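Local coordinates for protein, related to general stress protein 26(GS26) of B.subtilis (Clostridium acetobutylicum, PDB 2HQ7) that probably binds a flavin such as FMN and acts as an oxidoreductase of the pyridoxamine 5'-phosphate oxidase family, related to a bacterial general stress protein, at residues G24-E28 / M58-L62; N66-L70 / M82-I87; T123-G127 / T137-D141. All coordinates share one frame. Residue numbers count along the deposited sequence, not the author numbering.

Contact 1 of 3, residues G24-E28 / M58-L62; sequences GTNGE and MVERL
In this split-barrel fold of the pyridoxamine 5'-phosphate oxidase family, a helix packs beside the end of a barrel strand. Strand 24-26 is extended (T25 phi/psi -133/166) and runs out into a loop at G27, whereas 58-62 is regular alpha-helix, with L62 N bonded to M58 O at 2.8 Å. The two axes approach to 9.5 Å and cross at 71°, bringing the CA of T25 8.0 Å from that of L62 and the CA of G27 7.3 Å from that of R61. T25 and R61 both direct their CA-to-CB bonds at the partner segment and bury the greatest areas. R61 starts with two trans torsions (chi1 166°, chi2 -173°) and bends at chi3 (-39°), so that its chain reaches from the helix to the strand end. Its CD lies 3.0 Å from N26 O, and G27 CA sits over one face of the guanidinium, 3.8 Å from NE. T25, in the p rotamer (chi1 53°), offers its hydroxyl to R61 and its methyl to the apolar side of the helix. CG2 meets L62 CD2 at 4.0 Å, L62 being m,t, and the SE of selenomethionine M58 (t,p,m) at 4.2 Å. Behind this patch T25 and L62 also rest on I68 of the neighbouring strand, while N26 packs on G30 of the second subunit. The one hydrogen bond between the segments runs from R61 NH1, at the guanidinium edge, to T25 OG1, 3.1 Å long.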
# COMPACT_ATOMS: atom_id res chain seq x y z
N GLY B 24 -3.01 -4.08 2.30
CA GLY B 24 -4.24 -3.55 1.76
C GLY B 24 -5.46 -4.37 2.18
O GLY B 24 -5.45 -5.57 2.09
N THR B 25 -6.50 -3.68 2.64
CA THR B 25 -7.72 -4.30 3.07
C THR B 25 -8.91 -3.57 2.47
O THR B 25 -8.78 -2.47 1.95
CB THR B 25 -7.87 -4.27 4.62
OG1 THR B 25 -7.72 -2.92 5.08
CG2 THR B 25 -6.89 -5.15 5.29
N ASN B 26 -10.07 -4.20 2.55
CA ASN B 26 -11.32 -3.62 2.09
C ASN B 26 -11.94 -2.82 3.22
O ASN B 26 -12.43 -3.40 4.16
CB ASN B 26 -12.26 -4.70 1.65
CG ASN B 26 -11.80 -5.39 0.39
OD1 ASN B 26 -11.73 -6.61 0.33
ND2 ASN B 26 -11.47 -4.62 -0.61
N GLY B 27 -11.85 -1.50 3.13
CA GLY B 27 -12.33 -0.62 4.18
C GLY B 27 -13.81 -0.28 4.06
O GLY B 27 -14.52 -0.80 3.20
N GLU B 28 -14.26 0.59 4.96
CA GLU B 28 -15.67 1.01 4.97
C GLU B 28 -16.01 1.74 3.70
O GLU B 28 -15.15 2.42 3.10
CB GLU B 28 -15.96 1.92 6.18
CG GLU B 28 -15.90 1.25 7.54
N MSE B 58 -10.43 -2.91 12.79
CA MSE B 58 -9.70 -3.80 11.89
C MSE B 58 -10.17 -5.23 12.06
O MSE B 58 -10.37 -5.93 11.08
CB MSE B 58 -8.18 -3.72 12.16
CG MSE B 58 -7.31 -4.62 11.30
SE MSE B 58 -7.38 -4.24 9.35
CE MSE B 58 -9.18 -4.81 8.93
N VAL B 59 -10.35 -5.66 13.30
CA VAL B 59 -10.74 -7.04 13.58
C VAL B 59 -12.11 -7.35 13.01
O VAL B 59 -12.27 -8.34 12.31
CB VAL B 59 -10.73 -7.34 15.08
CG1 VAL B 59 -11.35 -8.70 15.36
CG2 VAL B 59 -9.31 -7.25 15.62
N GLU B 60 -13.07 -6.50 13.32
CA GLU B 60 -14.42 -6.63 12.78
C GLU B 60 -14.42 -6.66 11.26
O GLU B 60 -15.15 -7.45 10.68
CB GLU B 60 -15.29 -5.47 13.26
CG GLU B 60 -15.70 -5.55 14.73
CD GLU B 60 -16.47 -4.30 15.21
OE1 GLU B 60 -16.47 -3.25 14.50
OE2 GLU B 60 -17.07 -4.38 16.31
N ARG B 61 -13.62 -5.79 10.63
CA ARG B 61 -13.47 -5.75 9.18
C ARG B 61 -12.88 -7.04 8.61
O ARG B 61 -13.37 -7.55 7.61
CB ARG B 61 -12.59 -4.57 8.74
CG ARG B 61 -12.08 -4.65 7.24
CD ARG B 61 -11.05 -3.56 6.84
NE ARG B 61 -11.42 -2.30 7.46
CZ ARG B 61 -10.63 -1.24 7.58
NH1 ARG B 61 -9.40 -1.24 7.08
NH2 ARG B 61 -11.10 -0.17 8.20
N LEU B 62 -11.79 -7.52 9.20
CA LEU B 62 -11.19 -8.78 8.73
C LEU B 62 -12.11 -9.99 8.93
O LEU B 62 -12.07 -10.94 8.14
CB LEU B 62 -9.87 -9.02 9.40
CG LEU B 62 -8.80 -8.03 8.96
CD1 LEU B 62 -7.52 -8.40 9.69
CD2 LEU B 62 -8.65 -8.00 7.42

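Contact 2 of 3, residues N66-L70 / M82-I87; sequences NKICL and MLVGTI
Strands 67-70 and 82-87 run antiparallel, their axes 4.7 Å apart at an angle of 160°, with nearly all residues in extended conformation. Just ahead of the first strand, N66 accepts I87 N on its carbonyl O at 3.1 Å, and the same oxygen takes a CA-H...O contact from T86 CA at 3.1 Å. K67 faces T86 in a non-hydrogen-bonded pair (CA-CA 4.7 Å); its extended side chain (m,t,t,t) carries NZ to the carbonyl of N29 of the second subunit. I68 and G85 form a hydrogen-bonded pair, I68 N to G85 O 2.9 Å and G85 N to I68 O 3.1 Å. G85 has no side chain to set against I68, whose CD1 (chi1 70°, chi2 150°) meets I87 CD1 at 3.4 Å, on the face where both I68 and L70 touch F122. C69 returns to the face of K67, opposite V84 in the closest pair (CA-CA 4.4 Å), with C69 CB 4.1 Å from V84 CG2; I34 of the second subunit packs on C69. L70 (m,t) pairs with L83 (m,t), bonded through L70 N to L83 O at 2.8 Å and L83 N to L70 O at 2.9 Å, and M82 CA approaches L70 O at 3.3 Å. One face thus lines the interior and the other meets the partner subunit in the antiparallel beta hairpin 67-74/79-90 of the dimeric split barrel of this family.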
# COMPACT_ATOMS: atom_id res chain seq x y z
N ASN B 66 -11.83 -10.92 4.56
CA ASN B 66 -10.41 -11.23 4.79
C ASN B 66 -9.58 -11.28 3.52
O ASN B 66 -8.49 -11.81 3.52
CB ASN B 66 -10.27 -12.56 5.55
CG ASN B 66 -10.71 -13.76 4.73
OD1 ASN B 66 -11.24 -13.63 3.62
ND2 ASN B 66 -10.42 -14.94 5.24
N LYS B 67 -10.07 -10.68 2.44
CA LYS B 67 -9.35 -10.57 1.20
C LYS B 67 -8.43 -9.37 1.31
O LYS B 67 -8.84 -8.23 1.57
CB LYS B 67 -10.31 -10.42 0.03
CG LYS B 67 -11.21 -11.66 -0.21
CD LYS B 67 -12.05 -11.46 -1.47
CE LYS B 67 -13.02 -12.62 -1.65
NZ LYS B 67 -13.51 -12.73 -3.05
N ILE B 68 -7.15 -9.65 1.18
CA ILE B 68 -6.19 -8.62 1.40
C ILE B 68 -5.11 -8.70 0.35
O ILE B 68 -5.01 -9.66 -0.45
CB ILE B 68 -5.57 -8.66 2.83
CG1 ILE B 68 -4.64 -9.84 3.01
CG2 ILE B 68 -6.62 -8.60 3.93
CD1 ILE B 68 -3.53 -9.54 4.01
N CYS B 69 -4.24 -7.72 0.38
CA CYS B 69 -3.00 -7.85 -0.34
C CYS B 69 -1.87 -7.27 0.47
O CYS B 69 -2.07 -6.43 1.36
CB CYS B 69 -3.10 -7.20 -1.70
SG CYS B 69 -2.87 -5.47 -1.69
N LEU B 70 -0.69 -7.78 0.22
CA LEU B 70 0.56 -7.25 0.81
C LEU B 70 1.38 -6.57 -0.25
O LEU B 70 1.40 -7.02 -1.40
CB LEU B 70 1.41 -8.38 1.40
CG LEU B 70 0.84 -9.30 2.49
CD1 LEU B 70 1.97 -10.16 3.13
CD2 LEU B 70 0.20 -8.51 3.53
N MSE B 82 3.76 -7.36 -5.09
CA MSE B 82 2.46 -7.44 -4.46
C MSE B 82 2.00 -8.88 -4.41
O MSE B 82 2.07 -9.58 -5.42
CB MSE B 82 1.41 -6.66 -5.25
CG MSE B 82 -0.01 -6.97 -4.79
SE MSE B 82 -1.41 -6.24 -5.87
CE MSE B 82 -1.47 -7.39 -7.46
N LEU B 83 1.47 -9.28 -3.26
CA LEU B 83 0.92 -10.61 -3.10
C LEU B 83 -0.52 -10.46 -2.70
O LEU B 83 -0.83 -9.60 -1.86
CB LEU B 83 1.64 -11.40 -2.01
CG LEU B 83 3.15 -11.58 -2.22
CD1 LEU B 83 3.78 -12.13 -0.92
CD2 LEU B 83 3.50 -12.49 -3.42
N VAL B 84 -1.37 -11.31 -3.27
CA VAL B 84 -2.80 -11.28 -3.07
C VAL B 84 -3.27 -12.60 -2.45
O VAL B 84 -2.81 -13.69 -2.82
CB VAL B 84 -3.53 -11.03 -4.41
CG1 VAL B 84 -5.09 -11.22 -4.23
CG2 VAL B 84 -3.18 -9.70 -4.93
N GLY B 85 -4.20 -12.51 -1.51
CA GLY B 85 -4.55 -13.65 -0.67
C GLY B 85 -5.51 -13.29 0.43
O GLY B 85 -6.18 -12.29 0.33
N THR B 86 -5.60 -14.16 1.44
CA THR B 86 -6.52 -14.00 2.55
C THR B 86 -5.78 -14.15 3.87
O THR B 86 -4.76 -14.84 3.97
CB THR B 86 -7.60 -15.10 2.56
OG1 THR B 86 -6.93 -16.35 2.58
CG2 THR B 86 -8.47 -15.02 1.35
N ILE B 87 -6.33 -13.53 4.89
CA ILE B 87 -5.64 -13.41 6.16
C ILE B 87 -6.55 -13.95 7.27
O ILE B 87 -7.76 -13.81 7.20
CB ILE B 87 -5.29 -11.94 6.39
CG1 ILE B 87 -4.18 -11.82 7.43
CG2 ILE B 87 -6.55 -11.14 6.77
CD1 ILE B 87 -3.39 -10.55 7.30

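Contact 3 of 3, residues T123-G127 / T137-D141; sequences TAEWG and TFKID
The phenyl ring of F138 lies beneath G127, whose CA stands 4.2 Å from the centroid of the F138 ring and 19° off its normal, a CH-pi contact over the face. With chi1 at 52° the ring folds back toward the opposite strand, and it fits because a CB on G127 would collide with it. Strands 123-127 and 137-139 are antiparallel at 154°, axes 4.8 Å apart. G127 and F138 are a hydrogen-bonded pair, with G127 N to F138 O and F138 N to G127 O both 2.9 Å. W126 and K139 form the adjoining non-hydrogen-bonded pair, CA-CA 4.2 Å. The indole of W126 (chi1 59°, chi2 -84°) rises from the other face, bringing CE3 to 3.6 Å from T137 CG2, and packs on M82 and V84 of the neighbouring strand. Beyond K139 the second segment leaves extended geometry at I140 (phi/psi -58/-46), yet I140 N still reaches E125 O at 3.1 Å. The m,m side chain of I140 sets CG1 3.8 Å from A124 CB. A water donates to E125 O (2.8 Å) and to D141 OD2 (3.2 Å) and accepts from D141 N (3.2 Å), bridging E125 to D141. E125, with psi -44°, breaks the regular strand conformation: E125 and W126 together face V84 of strand 79-90, making a classic beta bulge in the long strand of this C-terminal hairpin.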
# COMPACT_ATOMS: atom_id res chain seq x y z
N THR B 123 -1.96 -15.96 3.68
CA THR B 123 -1.65 -17.03 2.72
C THR B 123 -1.83 -16.47 1.33
O THR B 123 -2.93 -16.07 1.00
CB THR B 123 -2.62 -18.23 2.92
OG1 THR B 123 -2.46 -18.74 4.24
CG2 THR B 123 -2.40 -19.36 1.89
N ALA B 124 -0.73 -16.39 0.55
CA ALA B 124 -0.74 -15.80 -0.80
C ALA B 124 -1.29 -16.74 -1.86
O ALA B 124 -0.93 -17.91 -1.89
CB ALA B 124 0.70 -15.32 -1.20
N GLU B 125 -2.15 -16.23 -2.73
CA GLU B 125 -2.66 -16.99 -3.88
C GLU B 125 -1.86 -16.65 -5.14
O GLU B 125 -1.51 -17.54 -5.92
CB GLU B 125 -4.13 -16.68 -4.12
CG GLU B 125 -5.09 -17.18 -3.00
CD GLU B 125 -6.41 -16.39 -2.96
OE1 GLU B 125 -6.83 -15.87 -4.03
OE2 GLU B 125 -7.00 -16.26 -1.86
N TRP B 126 -1.59 -15.37 -5.36
CA TRP B 126 -0.76 -14.96 -6.49
C TRP B 126 -0.02 -13.66 -6.24
O TRP B 126 -0.21 -13.02 -5.21
CB TRP B 126 -1.59 -14.86 -7.78
CG TRP B 126 -2.72 -13.90 -7.73
CD1 TRP B 126 -3.96 -14.14 -7.23
CD2 TRP B 126 -2.74 -12.55 -8.23
NE1 TRP B 126 -4.75 -13.02 -7.36
CE2 TRP B 126 -4.03 -12.03 -7.98
CE3 TRP B 126 -1.80 -11.74 -8.85
CZ2 TRP B 126 -4.39 -10.73 -8.33
CZ3 TRP B 126 -2.16 -10.45 -9.20
CH2 TRP B 126 -3.45 -9.96 -8.94
N GLY B 127 0.81 -13.28 -7.18
CA GLY B 127 1.48 -12.02 -7.07
C GLY B 127 1.85 -11.40 -8.37
O GLY B 127 1.61 -11.93 -9.45
N THR B 137 3.07 -11.30 -13.55
CA THR B 137 2.09 -11.87 -12.66
C THR B 137 2.32 -13.35 -12.63
O THR B 137 2.50 -13.97 -13.67
CB THR B 137 0.64 -11.65 -13.17
OG1 THR B 137 0.38 -10.27 -13.36
CG2 THR B 137 -0.36 -12.15 -12.17
N PHE B 138 2.24 -13.94 -11.44
CA PHE B 138 2.41 -15.39 -11.28
C PHE B 138 1.49 -15.92 -10.22
O PHE B 138 1.15 -15.20 -9.29
CB PHE B 138 3.85 -15.68 -10.86
CG PHE B 138 4.30 -14.88 -9.67
CD1 PHE B 138 4.83 -13.60 -9.83
CD2 PHE B 138 4.21 -15.41 -8.39
CE1 PHE B 138 5.24 -12.86 -8.72
CE2 PHE B 138 4.62 -14.69 -7.29
CZ PHE B 138 5.15 -13.41 -7.44
N LYS B 139 1.09 -17.19 -10.35
CA LYS B 139 0.42 -17.90 -9.26
C LYS B 139 1.46 -18.52 -8.36
O LYS B 139 2.50 -18.99 -8.83
CB LYS B 139 -0.50 -19.00 -9.79
CG LYS B 139 -1.64 -18.55 -10.68
CD LYS B 139 -2.57 -19.75 -10.97
CE LYS B 139 -3.56 -19.46 -12.12
NZ LYS B 139 -4.56 -20.56 -12.35
N ILE B 140 1.20 -18.54 -7.06
CA ILE B 140 2.17 -19.03 -6.09
C ILE B 140 2.53 -20.47 -6.40
O ILE B 140 3.71 -20.82 -6.44
CB ILE B 140 1.65 -18.93 -4.63
CG1 ILE B 140 1.66 -17.48 -4.20
CG2 ILE B 140 2.56 -19.66 -3.65
CD1 ILE B 140 3.01 -16.88 -4.25
N ASP B 141 1.52 -21.29 -6.67
CA ASP B 141 1.73 -22.70 -6.99
C ASP B 141 2.61 -22.95 -8.23
O ASP B 141 3.15 -24.05 -8.37
CB ASP B 141 0.37 -23.44 -7.10
CG ASP B 141 -0.25 -23.35 -8.49
OD1 ASP B 141 0.12 -24.16 -9.36
OD2 ASP B 141 -1.14 -22.49 -8.69
O HOH W 1 -1.46 -20.24 -6.49

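In the fold
All three contacts reach one curled antiparallel sheet: contacts 2 and 3 pair its strands, contact 1 sets a helix against it. Contact 2 is its buried centre, with backbone bonds G24 N to C69 O (2.7 Å) to contact 1 and V84 N to W126 O (2.8 Å) to contact 3. Contacts 1 and 3 are partly buried, their nearest atoms about 11 Å apart. Chemistry follows place: aliphatic side chains and five main-chain bonds in contact 2, one arginine-threonine bond in contact 1, and three main-chain bonds, glycine-aromatic packing and a bridging water in contact 3. The second subunit reaches all three, contact 3 through a weak hydrogen bond between E125 OE2 and its Y31 OH.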